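Local structure of putative phosphosugar isomerase (3FJ1) at residues A[118-130]-A[135-147]. The protein is of unknown function but, as an SIS-domain protein, probably binds phosphosugars or related carbohydrate derivatives and may act as an isomerase or aminotransferase. Numbering follows the deposited sequence.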
ATOM      1  N   GLY A 118      -1.289  21.703 -11.817  1.00 11.35           N
ATOM      2  CA  GLY A 118      -2.694  21.868 -12.211  1.00 11.61           C
ATOM      3  C   GLY A 118      -3.810  21.444 -11.300  1.00 11.37           C
ATOM      4  O   GLY A 118      -4.974  21.722 -11.613  1.00 11.67           O
ATOM      5  N   ALA A 119      -3.488  20.769 -10.202  1.00 11.84           N
ATOM      6  CA  ALA A 119      -4.516  20.213  -9.318  1.00 10.74           C
ATOM      7  C   ALA A 119      -5.117  21.291  -8.425  1.00 11.15           C
ATOM      8  O   ALA A 119      -4.465  22.321  -8.153  1.00 10.17           O
ATOM      9  CB  ALA A 119      -3.944  19.092  -8.438  1.00 10.37           C
ATOM     10  N   LEU A 120      -6.352  21.047  -7.999  1.00 10.79           N
ATOM     11  CA  LEU A 120      -7.029  21.845  -6.971  1.00 11.96           C
ATOM     12  C   LEU A 120      -6.646  21.151  -5.676  1.00 11.36           C
ATOM     13  O   LEU A 120      -7.099  20.041  -5.398  1.00 10.44           O
ATOM     14  CB  LEU A 120      -8.565  21.843  -7.149  1.00 12.73           C
ATOM     15  CG  LEU A 120      -9.369  22.562  -6.057  1.00 13.75           C
ATOM     16  CD1 LEU A 120      -9.062  24.045  -6.080  1.00 14.73           C
ATOM     17  CD2 LEU A 120     -10.869  22.341  -6.238  1.00 14.30           C
ATOM     18  N   CYS A 121      -5.780  21.779  -4.893  1.00 10.91           N
ATOM     19  CA  CYS A 121      -5.299  21.152  -3.647  1.00 11.38           C
ATOM     20  C   CYS A 121      -6.133  21.518  -2.433  1.00 11.27           C
ATOM     21  O   CYS A 121      -6.335  22.708  -2.149  1.00 11.04           O
ATOM     22  CB  CYS A 121      -3.825  21.501  -3.415  1.00 11.82           C
ATOM     23  SG  CYS A 121      -2.818  21.013  -4.827  1.00 11.70           S
ATOM     24  N   VAL A 122      -6.631  20.489  -1.745  1.00 10.05           N
ATOM     25  CA  VAL A 122      -7.427  20.612  -0.531  1.00  9.76           C
ATOM     26  C   VAL A 122      -6.710  19.855   0.579  1.00 10.80           C
ATOM     27  O   VAL A 122      -6.361  18.683   0.392  1.00 11.13           O
ATOM     28  CB  VAL A 122      -8.837  20.004  -0.728  1.00  9.95           C
ATOM     29  CG1 VAL A 122      -9.675  20.075   0.547  1.00  9.83           C
ATOM     30  CG2 VAL A 122      -9.575  20.687  -1.899  1.00  8.95           C
ATOM     31  N   ALA A 123      -6.464  20.516   1.712  1.00 10.28           N
ATOM     32  CA  ALA A 123      -5.792  19.887   2.847  1.00 10.86           C
ATOM     33  C   ALA A 123      -6.789  19.588   3.956  1.00 10.95           C
ATOM     34  O   ALA A 123      -7.605  20.452   4.291  1.00 10.94           O
ATOM     35  CB  ALA A 123      -4.679  20.786   3.393  1.00 11.19           C
ATOM     36  N   LEU A 124      -6.719  18.365   4.498  1.00 10.29           N
ATOM     37  CA  LEU A 124      -7.459  17.944   5.685  1.00 10.63           C
ATOM     38  C   LEU A 124      -6.390  17.882   6.804  1.00 10.79           C
ATOM     39  O   LEU A 124      -5.482  17.053   6.768  1.00  9.50           O
ATOM     40  CB  LEU A 124      -8.109  16.575   5.509  1.00  9.95           C
ATOM     41  CG  LEU A 124      -9.068  16.391   4.323  1.00  9.34           C
ATOM     42  CD1 LEU A 124      -9.778  15.020   4.378  1.00  9.87           C
ATOM     43  CD2 LEU A 124     -10.071  17.510   4.218  1.00  8.99           C
ATOM     44  N   THR A 125      -6.486  18.802   7.753  1.00 12.29           N
ATOM     45  CA  THR A 125      -5.439  18.983   8.767  1.00 12.36           C
ATOM     46  C   THR A 125      -6.009  19.514  10.072  1.00 13.61           C
ATOM     47  O   THR A 125      -7.097  20.124  10.081  1.00 11.63           O
ATOM     48  CB  THR A 125      -4.272  19.912   8.226  1.00 12.89           C
ATOM     49  OG1 THR A 125      -3.209  20.023   9.178  1.00 12.95           O
ATOM     50  CG2 THR A 125      -4.729  21.300   7.869  1.00 12.48           C
ATOM     51  N   ASN A 126      -5.275  19.233  11.155  1.00 14.44           N
ATOM     52  CA  ASN A 126      -5.618  19.722  12.510  1.00 15.35           C
ATOM     53  C   ASN A 126      -4.955  21.082  12.804  1.00 16.53           C
ATOM     54  O   ASN A 126      -5.125  21.636  13.898  1.00 17.83           O
ATOM     55  CB  ASN A 126      -5.220  18.679  13.573  1.00 15.65           C
ATOM     56  CG  ASN A 126      -6.035  18.795  14.856  1.00 16.24           C
ATOM     57  OD1 ASN A 126      -7.212  19.198  14.847  1.00 15.52           O
ATOM     58  ND2 ASN A 126      -5.403  18.428  15.989  1.00 16.76           N
ATOM     59  N   ASP A 127      -4.161  21.591  11.863  1.00 16.58           N
ATOM     60  CA  ASP A 127      -3.573  22.927  12.004  1.00 16.97           C
ATOM     61  C   ASP A 127      -3.777  23.743  10.741  1.00 16.56           C
ATOM     62  O   ASP A 127      -3.023  23.609   9.768  1.00 16.11           O
ATOM     63  CB  ASP A 127      -2.086  22.830  12.350  1.00 16.89           C
ATOM     64  CG  ASP A 127      -1.483  24.182  12.679  1.00 17.45           C
ATOM     65  OD1 ASP A 127      -2.149  25.218  12.453  1.00 17.40           O
ATOM     66  OD2 ASP A 127      -0.333  24.194  13.162  1.00 17.63           O
ATOM     67  N   ALA A 128      -4.778  24.616  10.764  1.00 16.08           N
ATOM     68  CA  ALA A 128      -5.080  25.473   9.620  1.00 16.51           C
ATOM     69  C   ALA A 128      -4.005  26.529   9.295  1.00 15.91           C
ATOM     70  O   ALA A 128      -4.092  27.189   8.271  1.00 17.17           O
ATOM     71  CB  ALA A 128      -6.445  26.151   9.828  1.00 16.39           C
ATOM     72  N   ALA A 129      -3.021  26.726  10.168  1.00 15.83           N
ATOM     73  CA  ALA A 129      -1.963  27.692   9.905  1.00 15.59           C
ATOM     74  C   ALA A 129      -0.646  27.015   9.535  1.00 15.75           C
ATOM     75  O   ALA A 129       0.375  27.685   9.432  1.00 15.39           O
ATOM     76  CB  ALA A 129      -1.764  28.623  11.104  1.00 15.80           C
ATOM     77  N   SER A 130      -0.693  25.703   9.276  1.00 14.78           N
ATOM     78  CA  SER A 130       0.497  24.916   8.961  1.00 13.94           C
ATOM     79  C   SER A 130       1.095  25.199   7.593  1.00 13.33           C
ATOM     80  O   SER A 130       0.451  25.793   6.730  1.00 13.97           O
ATOM     81  CB  SER A 130       0.117  23.443   8.983  1.00 14.24           C
ATOM     82  OG  SER A 130      -0.822  23.220   7.966  1.00 14.31           O
ATOM     83  N   VAL A 135       0.240  25.839   1.244  1.00 13.60           N
ATOM     84  CA  VAL A 135       0.413  25.424  -0.163  1.00 13.39           C
ATOM     85  C   VAL A 135      -0.868  24.828  -0.774  1.00 13.23           C
ATOM     86  O   VAL A 135      -0.841  24.326  -1.913  1.00 15.14           O
ATOM     87  CB  VAL A 135       1.624  24.464  -0.347  1.00 13.26           C
ATOM     88  CG1 VAL A 135       2.953  25.143   0.144  1.00 12.91           C
ATOM     89  CG2 VAL A 135       1.389  23.110   0.343  1.00 12.82           C
ATOM     90  N   SER A 136      -1.987  24.883  -0.048  1.00 12.37           N
ATOM     91  CA  SER A 136      -3.261  24.383  -0.553  1.00 12.71           C
ATOM     92  C   SER A 136      -4.227  25.491  -0.955  1.00 12.97           C
ATOM     93  O   SER A 136      -4.151  26.581  -0.423  1.00 12.48           O
ATOM     94  CB  SER A 136      -3.901  23.466   0.471  1.00 13.13           C
ATOM     95  OG  SER A 136      -2.968  22.458   0.869  1.00 13.84           O
ATOM     96  N   ALA A 137      -5.103  25.208  -1.916  1.00 12.09           N
ATOM     97  CA  ALA A 137      -6.133  26.142  -2.337  1.00 11.66           C
ATOM     98  C   ALA A 137      -7.205  26.274  -1.263  1.00 12.33           C
ATOM     99  O   ALA A 137      -7.765  27.352  -1.069  1.00 11.25           O
ATOM    100  CB  ALA A 137      -6.760  25.711  -3.701  1.00 11.69           C
ATOM    101  N   HIS A 138      -7.485  25.171  -0.564  1.00 11.70           N
ATOM    102  CA  HIS A 138      -8.446  25.150   0.512  1.00 12.42           C
ATOM    103  C   HIS A 138      -7.943  24.285   1.651  1.00 13.13           C
ATOM    104  O   HIS A 138      -7.272  23.276   1.424  1.00 11.97           O
ATOM    105  CB  HIS A 138      -9.768  24.566   0.012  1.00 12.94           C
ATOM    106  CG  HIS A 138     -10.360  25.330  -1.121  1.00 13.24           C
ATOM    107  ND1 HIS A 138     -11.100  26.473  -0.931  1.00 13.61           N
ATOM    108  CD2 HIS A 138     -10.311  25.131  -2.455  1.00 13.60           C
ATOM    109  CE1 HIS A 138     -11.466  26.961  -2.103  1.00 13.39           C
ATOM    110  NE2 HIS A 138     -10.994  26.170  -3.047  1.00 13.54           N
ATOM    111  N   THR A 139      -8.287  24.675   2.878  1.00 13.59           N
ATOM    112  CA  THR A 139      -7.970  23.864   4.042  1.00 13.98           C
ATOM    113  C   THR A 139      -9.230  23.562   4.816  1.00 14.29           C
ATOM    114  O   THR A 139     -10.021  24.466   5.123  1.00 14.36           O
ATOM    115  CB  THR A 139      -6.968  24.543   4.943  1.00 15.01           C
ATOM    116  OG1 THR A 139      -5.749  24.677   4.210  1.00 16.76           O
ATOM    117  CG2 THR A 139      -6.730  23.706   6.253  1.00 14.83           C
ATOM    118  N   ILE A 140      -9.433  22.291   5.120  1.00 13.33           N
ATOM    119  CA  ILE A 140     -10.515  21.890   5.986  1.00 13.70           C
ATOM    120  C   ILE A 140      -9.908  21.498   7.341  1.00 13.57           C
ATOM    121  O   ILE A 140      -9.162  20.500   7.461  1.00 12.67           O
ATOM    122  CB  ILE A 140     -11.326  20.725   5.393  1.00 14.61           C
ATOM    123  CG1 ILE A 140     -12.051  21.201   4.133  1.00 14.77           C
ATOM    124  CG2 ILE A 140     -12.294  20.182   6.418  1.00 14.21           C
ATOM    125  CD1 ILE A 140     -12.614  20.117   3.272  1.00 15.50           C
ATOM    126  N   ASP A 141     -10.211  22.303   8.357  1.00 13.76           N
ATOM    127  CA  ASP A 141      -9.800  22.021   9.728  1.00 13.54           C
ATOM    128  C   ASP A 141     -10.638  20.821  10.245  1.00 12.83           C
ATOM    129  O   ASP A 141     -11.883  20.872  10.276  1.00 12.89           O
ATOM    130  CB  ASP A 141     -10.053  23.264  10.569  1.00 14.47           C
ATOM    131  CG  ASP A 141      -9.533  23.167  11.995  1.00 14.78           C
ATOM    132  OD1 ASP A 141      -9.328  22.069  12.563  1.00 13.52           O
ATOM    133  OD2 ASP A 141      -9.375  24.267  12.583  1.00 16.01           O
ATOM    134  N   ILE A 142      -9.954  19.757  10.637  1.00 11.84           N
ATOM    135  CA  ILE A 142     -10.619  18.532  11.134  1.00 11.31           C
ATOM    136  C   ILE A 142     -11.170  18.603  12.571  1.00 11.16           C
ATOM    137  O   ILE A 142     -11.921  17.706  13.005  1.00 11.23           O
ATOM    138  CB  ILE A 142      -9.715  17.277  10.941  1.00 11.14           C
ATOM    139  CG1 ILE A 142      -8.517  17.262  11.920  1.00 11.21           C
ATOM    140  CG2 ILE A 142      -9.288  17.190   9.418  1.00 10.81           C
ATOM    141  CD1 ILE A 142      -7.639  15.993  11.842  1.00 10.30           C
ATOM    142  N   HIS A 143     -10.840  19.660  13.298  1.00 11.91           N
ATOM    143  CA  HIS A 143     -11.361  19.843  14.651  1.00 12.81           C
ATOM    144  C   HIS A 143     -11.157  18.646  15.597  1.00 12.62           C
ATOM    145  O   HIS A 143     -12.044  18.285  16.358  1.00 13.22           O
ATOM    146  CB  HIS A 143     -12.857  20.251  14.582  1.00 13.54           C
ATOM    147  CG  HIS A 143     -13.095  21.582  13.939  1.00 14.32           C
ATOM    148  ND1 HIS A 143     -13.204  21.751  12.576  1.00 15.31           N
ATOM    149  CD2 HIS A 143     -13.229  22.815  14.479  1.00 15.17           C
ATOM    150  CE1 HIS A 143     -13.402  23.027  12.304  1.00 14.92           C
ATOM    151  NE2 HIS A 143     -13.422  23.690  13.444  1.00 15.63           N
ATOM    152  N   ALA A 144      -9.974  18.041  15.534  1.00 13.42           N
ATOM    153  CA  ALA A 144      -9.615  16.919  16.384  1.00 13.78           C
ATOM    154  C   ALA A 144      -9.204  17.452  17.751  1.00 14.50           C
ATOM    155  O   ALA A 144      -9.329  16.748  18.746  1.00 15.44           O
ATOM    156  CB  ALA A 144      -8.446  16.158  15.781  1.00 13.52           C
ATOM    157  N   GLY A 145      -8.733  18.699  17.784  1.00 15.05           N
ATOM    158  CA  GLY A 145      -8.192  19.294  19.023  1.00 15.82           C
ATOM    159  C   GLY A 145      -6.817  18.711  19.308  1.00 16.29           C
ATOM    160  O   GLY A 145      -6.275  17.961  18.516  1.00 17.17           O
ATOM    161  N   PRO A 146      -6.215  19.082  20.440  1.00 18.29           N
ATOM    162  CA  PRO A 146      -4.888  18.541  20.740  1.00 18.91           C
ATOM    163  C   PRO A 146      -4.913  17.028  20.998  1.00 18.71           C
ATOM    164  O   PRO A 146      -5.812  16.525  21.674  1.00 18.92           O
ATOM    165  CB  PRO A 146      -4.456  19.318  22.014  1.00 19.11           C
ATOM    166  CG  PRO A 146      -5.719  19.829  22.625  1.00 19.01           C
ATOM    167  CD  PRO A 146      -6.710  20.007  21.471  1.00 18.90           C
ATOM    168  N   GLU A 147      -3.966  16.312  20.415  1.00 20.46           N
ATOM    169  CA  GLU A 147      -3.851  14.884  20.661  1.00 21.12           C
ATOM    170  C   GLU A 147      -2.747  14.795  21.682  1.00 20.41           C
ATOM    171  O   GLU A 147      -1.769  15.506  21.573  1.00 20.89           O
ATOM    172  CB  GLU A 147      -3.371  14.096  19.433  1.00 22.93           C
ATOM    173  CG  GLU A 147      -4.026  14.357  18.062  1.00 24.12           C
ATOM    174  CD  GLU A 147      -5.437  13.790  17.845  1.00 24.87           C
ATOM    175  OE1 GLU A 147      -5.697  12.540  17.978  1.00 24.01           O
ATOM    176  OE2 GLU A 147      -6.281  14.651  17.457  1.00 25.96           O
TER
HETATM  177  O   HOH W   1      -8.156  21.799  14.891  1.00 17.66           O
HETATM  178  O   HOH W   2      -6.408  24.594  13.132  1.00 28.26           O
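Strands 120-125 and 138-141 are the last two of a five-stranded parallel sheet in an SIS domain with strand order 2-1-3-4-5, joined as a beta-alpha-beta unit through the short helix 131-134. Their directions differ by 19°, and the alternating bonds define the parallel register: His-138 N donates to Cys-121 O, Ala-123 N to His-138 O, Ile-140 N to Ala-123 O (2.7 Å), Thr-125 N to Ile-140 O and Ile-142 N to Thr-125 O. Strand 93-99 pairs with the other edge of 120-125.

Val-122, Leu-124, His-138 and Ile-140 share one face. Leu-124 and Ile-140 run side by side, Leu-124 CD2 lying 3.6 Å from Ile-140 CB, while Leu-120 CD1 meets the His-138 ring at its edge, in plane. The face of Ala-123 and Thr-139 carries a methyl contact, Thr-125 CG2 to Thr-139 CG2 at 3.5 Å. With Thr-125 OG1 anti to the backbone N (chi1 -176°), CG2 falls between that N and the carbonyl carbon, where it meets the Thr-139 methyl; OG1 hydrogen-bonds to Ser-99 O.

Beyond the strands, Asn-126 grips the 144-145 backbone from both ends of its amide. Asn-126 ND2 donates to Gly-145 O at 2.7 Å, nearly in the amide plane, whereas Ala-144 N reaches Asn-126 OD1 from above that plane at 3.1 Å. A leucine here would probably leave Ala-144 N and Gly-145 O without these mates and free that loop to shift. Water 2 links the loop after strand 120-125 to the end of strand 138-141, accepting from Ala-128 N and donating to Asp-141 OD2 at 3.0 Å.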